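Local structure of glyoxalase family protein (Bacillus cereus, 1ZSW) at residues 36-41 and 145-150; 58-63 and 316-321; 75-80 and 306-311; 277-282 and 300-305. The protein is of unknown function but binds zinc and probably acts as a metalloenzyme of the glyoxalase (vicinal oxygen chelate) superfamily. All coordinates share one frame; numbering follows the deposited sequence.

Interaction 1 of 4, residues 36-41 and 145-150; sequences MVTKNA and DAEGLR
The carboxylate of E147 spans the end of strand 31-38, each oxygen taking a different donor. T38 OG1 donates a hydrogen bond to E147 OE2 at 2.6 Å, and the backbone N of K39 donates to E147 OE1 at 2.9 Å in a nearly straight bond of 170°. OE1 accepts through its syn lone pair; OE2 is also approached on the syn side, but 27° out of the carboxylate plane. Threonine suits its place because OG1, standing trans to the backbone N (chi1 -174°), lies beside its own carbonyl carbon and so near the next amide, K39 N, and one carboxylate can serve both. Farther back along the strand, M36 CG lies 3.9 Å from L149 CD2, the two side chains meeting at about a right angle in the apolar part of the contact, where I105 touches both.

Behind this first shell the type I turn from D145 to G148 presents E147. D145 OD1 accepts from E147 N (2.9 Å), an Asx turn, and from L149 N on the opposite face of its carboxylate, while Y48 holds OD2. R241 forms a salt bridge with E147 OE1, so hydroxyl, amide and guanidinium together would be expected to favour the ionised carboxylate.

Interaction 2 of 4, residues 58-63 and 316-321; sequences KMTVNQ and DLPPFL
D316 and T60 mark the close end of this contact, where the loop 316-321 runs beside strand 55-62. The amide of D316 donates to M59 O at 2.9 Å, and T60 OG1 donates to D316 O at 2.5 Å, a very short bond whose exact length should not be pressed. T60 holds its hydroxyl trans to the backbone N (chi1 -171°), turned to the loop's carbonyl; a beta-branched residue with a hydroxyl thus fits both strand and loop.

Next to these bonds lies an apolar patch. V61 CG2 touches L317 CD2 at 3.7 Å and L321 CD1 at 3.9 Å, each pair meeting at a slant, and I328 of helix 325-330 packs on V61 and L321. Branched aliphatic side chains suit a place enclosed between strand, loop and helix.

The K58-D316 end is close but hydrated. K58 NZ makes a salt bridge of 3.2 Å with D316 OD2, but D305 is its stronger partner, so lysine joins two carboxylates. Water 1 links K58 NZ to OD2, while water 2 joins OD2 to the M59 amide. The far end is looser: Q63 CG lies 4.1 Å from P318 CG, the two side chains running in opposite directions, and the edge of the exposed F320 ring meets Q63 O in its plane.

In effect the loop covers part of an outermost strand of the eight-stranded mixed sheet that holds the zinc ligands, within the paired beta-alpha-beta-beta-beta architecture of the vicinal oxygen chelate fold.

Interaction 3 of 4, residues 75-80 and 306-311; sequences DKTGSP and GDVEHL
D75 OD1 is gripped by three successive backbone amides of its own loop, while the two loops meet through the side chains just beyond it. The soundest of the three bonds comes from S79 N, 2.8 Å away at an angle of 170°; those from T77 N and G78 N are weak. D75 OD2 accepts from S79 OG at 2.7 Å, and also from the amide of E165. Aspartate is short enough to fold back on the chain that follows it, and G78 takes a positive phi that favours glycine.

The loop held in this way offers an apolar surface to residues 306-311. T77 CG2 lies 3.9 Å from V308 CG2, and the aliphatic chain of K76 crosses V308 at about a right angle, with CE 3.8 Å from CG1. The anti arrangement of K76 CG and the backbone N (chi1 -175°) carries the chain outward over valine. L311 CD1 rests against the backbone, 3.7 Å from T77 CA. Valine and leucine suit these positions because they fill the junction with methyl groups.

Polar links between the loops are indirect. Water 3 lies between K76 NZ and V308 O with weak bonds to both, and R55 donates to K76 O and V308 O. The contact itself thus rests mainly on dispersion and hydrophobic burial, with the K76 charge answered by a salt bridge to E168 outside it.

Interaction 4 of 4, residues 277-282 and 300-305; sequences RFYFKS and PGFTVD
A type I beta turn from G301 to V304, following strand 292-300, packs against the aromatic residues that lead into strand 280-286, both strands belonging to the zinc-bearing sheet of this vicinal oxygen chelate protein. The Y279 ring is the centre of the contact. F302 CD2 lies over one of its faces, 3.6 Å from Y279 CG and offset toward the rim. The two planes are inclined at 59° with centroids 5.1 Å apart, an oblique aromatic pair. With CG trans to its carbonyl carbon (chi1 -64°), F302 directs its ring back toward Y279, while F72 meets it edge-to-face.

The rim of the Y279 ring is bordered by V304 CG1 and the D305 carboxylate, whose plane is turned 65° from the ring. In one of the two modelled conformers of F278, D305 CB also meets the edge of that ring, 3.5 Å from F278 CE2. Aspartate suits this place because OD1 reaches the salt-bridge partner K58.

The main chain adds one bond: G301 N donates to Y279 O at 2.8 Å. Glycine fits there because a side chain at its backbone angles would press on the preceding carbonyl O. P300, after a cis peptide bond, sets CD 3.3 Å from Y279 O. The buried Y279 OH has no hydrogen-bonding partner in the model, its distance to D305 OD2 being 3.7 Å.

Overall arrangement
Interactions 2, 3 and 4 form a continuous cluster, because residues 300-321 supply one segment to each as the chain leaves strand 292-300. Interactions 2 and 4, with centres 11 Å apart, are joined by the salt bridge of K58 NZ to D305 OD1 at 2.7 Å. Interactions 3 and 4 touch where L311 CD2 lies 3.4 Å from F302 O. Interaction 1 stands apart, its centre 21 to 25 Å from the others, but shares with interactions 2 and 4 the eight-stranded sheet that carries the zinc ligands. Interaction 4 comes nearest the zinc bound by H33, H246 and E294: the F280 side chain is about 5 Å from the metal, against about 9 Å for M36 and Q63.

Interaction 1 of 4, residues 36-41 and 145-150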
loop_
_atom_site.group_PDB
_atom_site.type_symbol
_atom_site.label_atom_id
_atom_site.label_comp_id
_atom_site.label_asym_id
_atom_site.label_seq_id
_atom_site.Cartn_x
_atom_site.Cartn_y
_atom_site.Cartn_z
ATOM N N MET A 36 1.831 6.867 3.207
ATOM C CA MET A 36 0.937 8.015 3.489
ATOM C C MET A 36 1.653 9.023 4.360
ATOM O O MET A 36 2.742 8.775 4.888
ATOM C CB MET A 36 -0.276 7.494 4.287
ATOM C CG MET A 36 -1.377 6.804 3.479
ATOM S SD MET A 36 -0.941 5.190 2.829
ATOM C CE MET A 36 -0.945 4.212 4.327
ATOM N N VAL A 37 1.045 10.199 4.491
ATOM C CA VAL A 37 1.541 11.250 5.368
ATOM C C VAL A 37 0.571 11.437 6.526
ATOM O O VAL A 37 -0.643 11.536 6.303
ATOM C CB VAL A 37 1.649 12.542 4.569
ATOM C CG1 VAL A 37 1.999 13.759 5.480
ATOM C CG2 VAL A 37 2.716 12.400 3.463
ATOM N N THR A 38 1.127 11.465 7.747
ATOM C CA THR A 38 0.382 11.771 8.992
ATOM C C THR A 38 0.980 13.007 9.647
ATOM O O THR A 38 2.170 13.276 9.524
ATOM C CB THR A 38 0.361 10.586 10.000
ATOM O OG1 THR A 38 -0.497 10.902 11.106
ATOM C CG2 THR A 38 1.736 10.268 10.549
ATOM N N LYS A 39 0.129 13.765 10.351
ATOM C CA LYS A 39 0.618 14.920 11.094
ATOM C C LYS A 39 1.068 14.539 12.507
ATOM O O LYS A 39 1.848 15.283 13.144
ATOM C CB LYS A 39 -0.526 15.947 11.198
ATOM C CG LYS A 39 -0.043 17.319 11.606
ATOM C CD LYS A 39 -1.202 18.308 11.635
ATOM C CE LYS A 39 -0.754 19.651 12.221
ATOM N NZ LYS A 39 0.177 20.442 11.358
ATOM N N ASN A 40 0.580 13.405 13.024
ATOM C CA ASN A 40 0.742 13.086 14.450
ATOM C C ASN A 40 0.918 11.599 14.661
ATOM O O ASN A 40 -0.024 10.859 14.538
ATOM C CB ASN A 40 -0.470 13.586 15.233
ATOM C CG ASN A 40 -0.283 13.475 16.750
ATOM O OD1 ASN A 40 -0.341 12.397 17.329
ATOM N ND2 ASN A 40 -0.042 14.612 17.387
ATOM N N ALA A 41 2.141 11.171 14.969
ATOM C CA ALA A 41 2.448 9.757 15.155
ATOM C C ALA A 41 1.696 9.121 16.313
ATOM O O ALA A 41 1.291 7.974 16.196
ATOM C CB ALA A 41 3.969 9.529 15.304
ATOM N N ASP A 145 -9.882 7.578 8.544
ATOM C CA ASP A 145 -9.214 7.983 9.755
ATOM C C ASP A 145 -9.478 9.457 10.047
ATOM O O ASP A 145 -10.152 10.155 9.257
ATOM C CB ASP A 145 -7.717 7.576 9.802
ATOM C CG ASP A 145 -6.825 8.443 8.979
ATOM O OD1 ASP A 145 -7.246 9.507 8.461
ATOM O OD2 ASP A 145 -5.630 8.042 8.851
ATOM N N ALA A 146 -8.967 9.938 11.167
ATOM C CA ALA A 146 -9.218 11.322 11.591
ATOM C C ALA A 146 -8.608 12.395 10.679
ATOM O O ALA A 146 -8.969 13.579 10.766
ATOM C CB ALA A 146 -8.715 11.516 13.024
ATOM N N GLU A 147 -7.672 11.981 9.814
ATOM C CA GLU A 147 -6.945 12.879 8.916
ATOM C C GLU A 147 -7.552 12.931 7.512
ATOM O O GLU A 147 -7.006 13.586 6.600
ATOM C CB GLU A 147 -5.503 12.384 8.830
ATOM C CG GLU A 147 -4.863 12.357 10.227
ATOM C CD GLU A 147 -3.360 12.375 10.196
ATOM O OE1 GLU A 147 -2.751 13.444 10.444
ATOM O OE2 GLU A 147 -2.810 11.293 9.951
ATOM N N GLY A 148 -8.643 12.198 7.322
ATOM C CA GLY A 148 -9.336 12.208 6.048
ATOM C C GLY A 148 -8.854 11.146 5.075
ATOM O O GLY A 148 -9.229 11.169 3.913
ATOM N N LEU A 149 -7.997 10.239 5.543
ATOM C CA LEU A 149 -7.630 9.101 4.697
ATOM C C LEU A 149 -8.813 8.172 4.533
ATOM O O LEU A 149 -9.421 7.749 5.528
ATOM C CB LEU A 149 -6.407 8.353 5.293
ATOM C CG LEU A 149 -5.988 7.111 4.469
ATOM C CD1 LEU A 149 -5.431 7.511 3.127
ATOM C CD2 LEU A 149 -4.855 6.375 5.255
ATOM N N ARG A 150 -9.105 7.807 3.279
ATOM C CA ARG A 150 -10.233 6.955 2.974
ATOM C C ARG A 150 -9.791 5.527 2.812
ATOM O O ARG A 150 -8.845 5.253 2.034
ATOM C CB ARG A 150 -10.971 7.450 1.706
ATOM C CG ARG A 150 -11.614 8.845 1.924
ATOM C CD ARG A 150 -11.957 9.482 0.576
ATOM N NE ARG A 150 -10.785 10.159 -0.002
ATOM C CZ ARG A 150 -10.796 10.775 -1.184
ATOM N NH1 ARG A 150 -11.907 10.794 -1.922
ATOM N NH2 ARG A 150 -9.705 11.380 -1.621
#

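Interaction 2 of 4, residues 58-63 and 316-321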
loop_
_atom_site.group_PDB
_atom_site.type_symbol
_atom_site.label_atom_id
_atom_site.label_comp_id
_atom_site.label_asym_id
_atom_site.label_seq_id
_atom_site.Cartn_x
_atom_site.Cartn_y
_atom_site.Cartn_z
ATOM N N LYS A 58 7.491 -1.824 12.194
ATOM C CA LYS A 58 8.745 -1.072 12.154
ATOM C C LYS A 58 8.536 0.367 12.543
ATOM O O LYS A 58 7.611 1.049 12.065
ATOM C CB LYS A 58 9.430 -1.156 10.776
ATOM C CG LYS A 58 10.974 -1.014 10.852
ATOM C CD LYS A 58 11.601 -2.401 10.566
ATOM C CE LYS A 58 12.937 -2.629 11.243
ATOM N NZ LYS A 58 13.130 -4.095 11.515
ATOM N N MET A 59 9.374 0.824 13.455
ATOM C CA MET A 59 9.388 2.199 13.883
ATOM C C MET A 59 10.760 2.681 13.479
ATOM O O MET A 59 11.762 2.278 14.087
ATOM C CB MET A 59 9.204 2.297 15.395
ATOM C CG MET A 59 9.340 3.681 15.950
ATOM S SD MET A 59 8.720 3.794 17.650
ATOM C CE MET A 59 9.771 2.608 18.490
ATOM N N THR A 60 10.807 3.520 12.454
ATOM C CA THR A 60 12.121 4.002 11.927
ATOM C C THR A 60 12.006 5.457 11.505
ATOM O O THR A 60 11.119 6.186 12.004
ATOM C CB THR A 60 12.660 3.023 10.841
ATOM O OG1 THR A 60 14.020 3.349 10.473
ATOM C CG2 THR A 60 11.778 3.029 9.605
ATOM N N VAL A 61 12.938 5.904 10.652
ATOM C CA VAL A 61 12.945 7.272 10.115
ATOM C C VAL A 61 13.003 7.216 8.601
ATOM O O VAL A 61 13.376 6.186 8.021
ATOM C CB VAL A 61 14.106 8.134 10.681
ATOM C CG1 VAL A 61 13.960 8.338 12.210
ATOM C CG2 VAL A 61 15.496 7.575 10.297
ATOM N N ASN A 62 12.554 8.296 7.969
ATOM C CA ASN A 62 12.614 8.459 6.516
ATOM C C ASN A 62 14.082 8.405 6.138
ATOM O O ASN A 62 14.873 9.196 6.649
ATOM C CB ASN A 62 11.985 9.801 6.146
ATOM C CG ASN A 62 11.966 10.077 4.631
ATOM O OD1 ASN A 62 12.638 9.418 3.849
ATOM N ND2 ASN A 62 11.181 11.079 4.227
ATOM N N GLN A 63 14.442 7.432 5.301
ATOM C CA GLN A 63 15.853 7.217 4.959
ATOM C C GLN A 63 16.420 8.417 4.214
ATOM O O GLN A 63 17.621 8.659 4.271
ATOM C CB GLN A 63 16.055 5.911 4.167
ATOM C CG GLN A 63 15.789 4.654 5.016
ATOM C CD GLN A 63 15.803 3.348 4.220
ATOM O OE1 GLN A 63 15.286 2.322 4.678
ATOM N NE2 GLN A 63 16.398 3.373 3.043
ATOM N N ASP A 316 14.404 1.418 14.974
ATOM C CA ASP A 316 15.304 0.695 14.090
ATOM C C ASP A 316 15.850 1.616 13.028
ATOM O O ASP A 316 15.145 2.492 12.522
ATOM C CB ASP A 316 14.594 -0.488 13.439
ATOM C CG ASP A 316 14.258 -1.591 14.447
ATOM O OD1 ASP A 316 14.966 -1.715 15.482
ATOM O OD2 ASP A 316 13.284 -2.339 14.204
ATOM N N LEU A 317 17.120 1.420 12.695
ATOM C CA LEU A 317 17.778 2.245 11.694
ATOM C C LEU A 317 18.489 1.359 10.700
ATOM O O LEU A 317 18.963 0.274 11.059
ATOM C CB LEU A 317 18.774 3.206 12.339
ATOM C CG LEU A 317 18.203 4.238 13.306
ATOM C CD1 LEU A 317 19.321 4.906 14.068
ATOM C CD2 LEU A 317 17.298 5.253 12.573
ATOM N N PRO A 318 18.557 1.815 9.441
ATOM C CA PRO A 318 19.353 1.131 8.434
ATOM C C PRO A 318 20.818 1.313 8.867
ATOM O O PRO A 318 21.121 2.306 9.526
ATOM C CB PRO A 318 19.038 1.914 7.148
ATOM C CG PRO A 318 18.594 3.281 7.624
ATOM C CD PRO A 318 17.895 3.036 8.926
ATOM N N PRO A 319 21.694 0.340 8.556
ATOM C CA PRO A 319 23.083 0.400 9.045
ATOM C C PRO A 319 23.777 1.745 8.840
ATOM O O PRO A 319 24.475 2.206 9.747
ATOM C CB PRO A 319 23.773 -0.689 8.235
ATOM C CG PRO A 319 22.713 -1.698 8.002
ATOM C CD PRO A 319 21.445 -0.892 7.793
ATOM N N PHE A 320 23.559 2.383 7.688
ATOM C CA PHE A 320 24.255 3.631 7.358
ATOM C C PHE A 320 23.939 4.811 8.269
ATOM O O PHE A 320 24.626 5.833 8.214
ATOM C CB PHE A 320 24.067 4.007 5.874
ATOM C CG PHE A 320 22.793 4.776 5.565
ATOM C CD1 PHE A 320 22.790 6.169 5.545
ATOM C CD2 PHE A 320 21.615 4.102 5.242
ATOM C CE1 PHE A 320 21.620 6.881 5.232
ATOM C CE2 PHE A 320 20.443 4.803 4.927
ATOM C CZ PHE A 320 20.448 6.189 4.928
ATOM N N LEU A 321 22.904 4.667 9.103
ATOM C CA LEU A 321 22.467 5.742 9.987
ATOM C C LEU A 321 22.804 5.529 11.460
ATOM O O LEU A 321 22.650 6.446 12.253
ATOM C CB LEU A 321 20.959 5.982 9.827
ATOM C CG LEU A 321 20.480 6.768 8.603
ATOM C CD1 LEU A 321 18.959 6.887 8.631
ATOM C CD2 LEU A 321 21.131 8.161 8.516
HETATM O O HOH W 1 12.263 -4.563 14.625
HETATM O O HOH W 2 11.128 -1.081 14.823
#

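Interaction 3 of 4, residues 75-80 and 306-311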
loop_
_atom_site.group_PDB
_atom_site.type_symbol
_atom_site.label_atom_id
_atom_site.label_comp_id
_atom_site.label_asym_id
_atom_site.label_seq_id
_atom_site.Cartn_x
_atom_site.Cartn_y
_atom_site.Cartn_z
ATOM N N ASP A 75 0.934 -7.180 9.040
ATOM C CA ASP A 75 0.632 -8.465 9.657
ATOM C C ASP A 75 1.765 -8.845 10.615
ATOM O O ASP A 75 2.592 -8.016 10.949
ATOM C CB ASP A 75 0.341 -9.557 8.600
ATOM C CG ASP A 75 1.576 -10.060 7.867
ATOM O OD1 ASP A 75 2.636 -9.449 8.022
ATOM O OD2 ASP A 75 1.469 -11.063 7.106
ATOM N N LYS A 76 1.785 -10.108 11.028
ATOM C CA LYS A 76 2.783 -10.560 12.032
ATOM C C LYS A 76 4.216 -10.137 11.690
ATOM O O LYS A 76 4.963 -9.702 12.573
ATOM C CB LYS A 76 2.713 -12.076 12.188
ATOM C CG LYS A 76 3.628 -12.643 13.294
ATOM C CD LYS A 76 3.514 -14.164 13.283
ATOM C CE LYS A 76 4.463 -14.801 14.284
ATOM N NZ LYS A 76 3.979 -14.518 15.659
ATOM N N THR A 77 4.592 -10.240 10.420
ATOM C CA THR A 77 5.965 -9.901 9.996
ATOM C C THR A 77 6.049 -8.676 9.076
ATOM O O THR A 77 7.110 -8.335 8.538
ATOM C CB THR A 77 6.651 -11.073 9.257
ATOM O OG1 THR A 77 5.915 -11.388 8.071
ATOM C CG2 THR A 77 6.725 -12.307 10.146
ATOM N N GLY A 78 4.919 -8.030 8.846
ATOM C CA GLY A 78 4.935 -6.911 7.923
ATOM C C GLY A 78 5.161 -7.414 6.516
ATOM O O GLY A 78 5.846 -6.757 5.717
ATOM N N SER A 79 4.556 -8.546 6.167
ATOM C CA SER A 79 4.856 -9.171 4.869
ATOM C C SER A 79 4.331 -8.325 3.690
ATOM O O SER A 79 3.404 -7.527 3.883
ATOM C CB SER A 79 4.314 -10.574 4.826
ATOM O OG SER A 79 2.927 -10.535 4.869
ATOM N N PRO A 80 4.954 -8.453 2.509
ATOM C CA PRO A 80 4.495 -7.735 1.322
ATOM C C PRO A 80 3.001 -7.931 1.119
ATOM O O PRO A 80 2.478 -9.071 1.193
ATOM C CB PRO A 80 5.264 -8.401 0.191
ATOM C CG PRO A 80 6.628 -8.681 0.860
ATOM C CD PRO A 80 6.205 -9.210 2.228
ATOM N N GLY A 306 16.247 -8.226 12.469
ATOM C CA GLY A 306 15.619 -8.429 13.771
ATOM C C GLY A 306 14.762 -9.666 13.832
ATOM O O GLY A 306 14.350 -10.197 12.795
ATOM N N ASP A 307 14.503 -10.130 15.050
ATOM C CA ASP A 307 13.617 -11.264 15.280
ATOM C C ASP A 307 12.157 -10.837 15.183
ATOM O O ASP A 307 11.807 -9.705 15.555
ATOM C CB ASP A 307 13.874 -11.867 16.661
ATOM C CG ASP A 307 13.740 -10.844 17.773
ATOM O OD1 ASP A 307 12.738 -10.908 18.516
ATOM O OD2 ASP A 307 14.622 -9.960 17.893
ATOM N N VAL A 308 11.318 -11.747 14.691
ATOM C CA VAL A 308 9.863 -11.545 14.646
ATOM C C VAL A 308 9.297 -11.173 16.024
ATOM O O VAL A 308 8.388 -10.337 16.137
ATOM C CB VAL A 308 9.130 -12.801 14.078
ATOM C CG1 VAL A 308 7.621 -12.618 14.080
ATOM C CG2 VAL A 308 9.602 -13.114 12.669
ATOM N N GLU A 309 9.833 -11.776 17.081
ATOM C CA GLU A 309 9.297 -11.533 18.421
ATOM C C GLU A 309 9.266 -10.069 18.845
ATOM O O GLU A 309 8.354 -9.652 19.552
ATOM C CB GLU A 309 10.010 -12.382 19.486
ATOM C CG GLU A 309 9.215 -13.612 19.902
ATOM C CD GLU A 309 7.973 -13.272 20.728
ATOM O OE1 GLU A 309 6.933 -13.943 20.542
ATOM O OE2 GLU A 309 8.030 -12.335 21.561
ATOM N N HIS A 310 10.238 -9.289 18.388
ATOM C CA HIS A 310 10.412 -7.924 18.878
ATOM C C HIS A 310 10.284 -6.824 17.803
ATOM O O HIS A 310 10.610 -5.666 18.055
ATOM C CB HIS A 310 11.738 -7.820 19.644
ATOM C CG HIS A 310 11.753 -8.626 20.905
ATOM N ND1 HIS A 310 11.008 -8.279 22.012
ATOM C CD2 HIS A 310 12.387 -9.780 21.226
ATOM C CE1 HIS A 310 11.190 -9.177 22.966
ATOM N NE2 HIS A 310 12.024 -10.097 22.513
ATOM N N LEU A 311 9.792 -7.190 16.616
ATOM C CA LEU A 311 9.550 -6.215 15.538
ATOM C C LEU A 311 8.792 -5.021 16.056
ATOM O O LEU A 311 7.791 -5.182 16.761
ATOM C CB LEU A 311 8.702 -6.815 14.420
ATOM C CG LEU A 311 9.329 -7.796 13.432
ATOM C CD1 LEU A 311 8.260 -8.248 12.454
ATOM C CD2 LEU A 311 10.517 -7.198 12.681
HETATM O O HOH W 3 6.141 -12.135 16.896
#

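Interaction 4 of 4, residues 277-282 and 300-305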
loop_
_atom_site.group_PDB
_atom_site.type_symbol
_atom_site.label_atom_id
_atom_site.label_comp_id
_atom_site.label_asym_id
_atom_site.label_seq_id
_atom_site.Cartn_x
_atom_site.Cartn_y
_atom_site.Cartn_z
ATOM N N ARG A 277 16.588 -0.049 -0.116
ATOM C CA ARG A 277 15.836 0.457 1.018
ATOM C C ARG A 277 16.033 -0.447 2.234
ATOM O O ARG A 277 15.314 -0.310 3.235
ATOM C CB ARG A 277 14.348 0.591 0.655
ATOM C CG ARG A 277 14.029 1.693 -0.377
ATOM C CD ARG A 277 14.530 3.065 0.054
ATOM N NE ARG A 277 13.824 4.179 -0.598
ATOM C CZ ARG A 277 14.238 5.447 -0.554
ATOM N NH1 ARG A 277 15.393 5.753 0.057
ATOM N NH2 ARG A 277 13.537 6.407 -1.158
ATOM N N PHE A 278 17.040 -1.317 2.141
ATOM C CA PHE A 278 17.419 -2.284 3.171
ATOM C C PHE A 278 16.451 -3.463 3.278
ATOM O O PHE A 278 16.838 -4.615 3.044
ATOM C CB PHE A 278 17.688 -1.610 4.534
ATOM C CG PHE A 278 18.420 -2.492 5.512
ATOM C CD1 PHE A 278 19.699 -2.956 5.233
ATOM C CD2 PHE A 278 17.833 -2.836 6.718
ATOM C CE1 PHE A 278 20.377 -3.769 6.136
ATOM C CE2 PHE A 278 18.509 -3.644 7.630
ATOM C CZ PHE A 278 19.777 -4.113 7.332
ATOM N N TYR A 279 15.189 -3.167 3.578
ATOM C CA TYR A 279 14.177 -4.200 3.716
ATOM C C TYR A 279 13.715 -4.720 2.347
ATOM O O TYR A 279 13.050 -5.755 2.273
ATOM C CB TYR A 279 13.009 -3.649 4.508
ATOM C CG TYR A 279 13.480 -2.940 5.771
ATOM C CD1 TYR A 279 13.274 -1.571 5.935
ATOM C CD2 TYR A 279 14.163 -3.643 6.778
ATOM C CE1 TYR A 279 13.699 -0.913 7.087
ATOM C CE2 TYR A 279 14.599 -2.997 7.925
ATOM C CZ TYR A 279 14.365 -1.632 8.075
ATOM O OH TYR A 279 14.804 -0.965 9.211
ATOM N N PHE A 280 14.089 -3.996 1.288
ATOM C CA PHE A 280 13.841 -4.382 -0.103
ATOM C C PHE A 280 14.611 -3.427 -1.005
ATOM O O PHE A 280 15.065 -2.355 -0.542
ATOM C CB PHE A 280 12.316 -4.321 -0.426
ATOM C CG PHE A 280 11.636 -3.022 0.006
ATOM C CD1 PHE A 280 11.689 -1.871 -0.808
ATOM C CD2 PHE A 280 10.913 -2.966 1.213
ATOM C CE1 PHE A 280 11.036 -0.666 -0.420
ATOM C CE2 PHE A 280 10.266 -1.749 1.615
ATOM C CZ PHE A 280 10.346 -0.609 0.769
ATOM N N LYS A 281 14.742 -3.770 -2.292
ATOM C CA LYS A 281 15.214 -2.802 -3.274
ATOM C C LYS A 281 14.015 -2.329 -4.111
ATOM O O LYS A 281 13.045 -3.085 -4.312
ATOM C CB LYS A 281 16.301 -3.378 -4.181
ATOM C CG LYS A 281 17.541 -3.931 -3.440
ATOM C CD LYS A 281 18.659 -4.018 -4.506
ATOM C CE LYS A 281 19.961 -4.664 -3.992
ATOM N NZ LYS A 281 19.727 -6.022 -3.489
ATOM N N SER A 282 14.067 -1.096 -4.560
ATOM C CA SER A 282 12.939 -0.563 -5.316
ATOM C C SER A 282 13.333 0.521 -6.290
ATOM O O SER A 282 14.466 1.067 -6.216
ATOM C CB SER A 282 11.913 -0.069 -4.343
ATOM O OG SER A 282 12.310 1.146 -3.757
ATOM N N PRO A 300 14.525 -8.541 1.240
ATOM C CA PRO A 300 14.509 -9.590 2.280
ATOM C C PRO A 300 13.482 -9.434 3.391
ATOM O O PRO A 300 13.228 -10.405 4.142
ATOM C CB PRO A 300 15.933 -9.531 2.836
ATOM C CG PRO A 300 16.380 -8.145 2.611
ATOM C CD PRO A 300 15.640 -7.594 1.405
ATOM N N GLY A 301 12.880 -8.249 3.513
ATOM C CA GLY A 301 11.821 -8.060 4.490
ATOM C C GLY A 301 12.299 -7.539 5.826
ATOM O O GLY A 301 13.503 -7.333 6.018
ATOM N N PHE A 302 11.361 -7.342 6.750
ATOM C CA PHE A 302 11.660 -6.686 8.038
ATOM C C PHE A 302 12.361 -7.590 9.055
ATOM O O PHE A 302 12.798 -7.104 10.106
ATOM C CB PHE A 302 10.388 -6.103 8.681
ATOM C CG PHE A 302 9.751 -5.006 7.883
ATOM C CD1 PHE A 302 8.415 -5.085 7.513
ATOM C CD2 PHE A 302 10.493 -3.889 7.502
ATOM C CE1 PHE A 302 7.823 -4.074 6.748
ATOM C CE2 PHE A 302 9.923 -2.872 6.753
ATOM C CZ PHE A 302 8.588 -2.961 6.375
ATOM N N THR A 303 12.433 -8.888 8.763
ATOM C CA THR A 303 13.080 -9.837 9.678
ATOM C C THR A 303 14.562 -9.981 9.363
ATOM O O THR A 303 15.290 -10.655 10.096
ATOM C CB THR A 303 12.390 -11.229 9.698
ATOM O OG1 THR A 303 12.591 -11.898 8.445
ATOM C CG2 THR A 303 10.896 -11.097 9.995
ATOM N N VAL A 304 15.004 -9.326 8.288
ATOM C CA VAL A 304 16.419 -9.261 7.928
ATOM C C VAL A 304 17.290 -8.750 9.098
ATOM O O VAL A 304 18.339 -9.331 9.375
ATOM C CB VAL A 304 16.659 -8.439 6.605
ATOM C CG1 VAL A 304 16.526 -6.934 6.830
ATOM C CG2 VAL A 304 18.017 -8.759 5.986
ATOM N N ASP A 305 16.837 -7.700 9.791
ATOM C CA ASP A 305 17.634 -7.044 10.842
ATOM C C ASP A 305 17.045 -7.186 12.256
ATOM O O ASP A 305 17.309 -6.357 13.142
ATOM C CB ASP A 305 17.860 -5.558 10.494
ATOM C CG ASP A 305 16.645 -4.670 10.796
ATOM O OD1 ASP A 305 15.494 -5.167 10.738
ATOM O OD2 ASP A 305 16.841 -3.462 11.084
#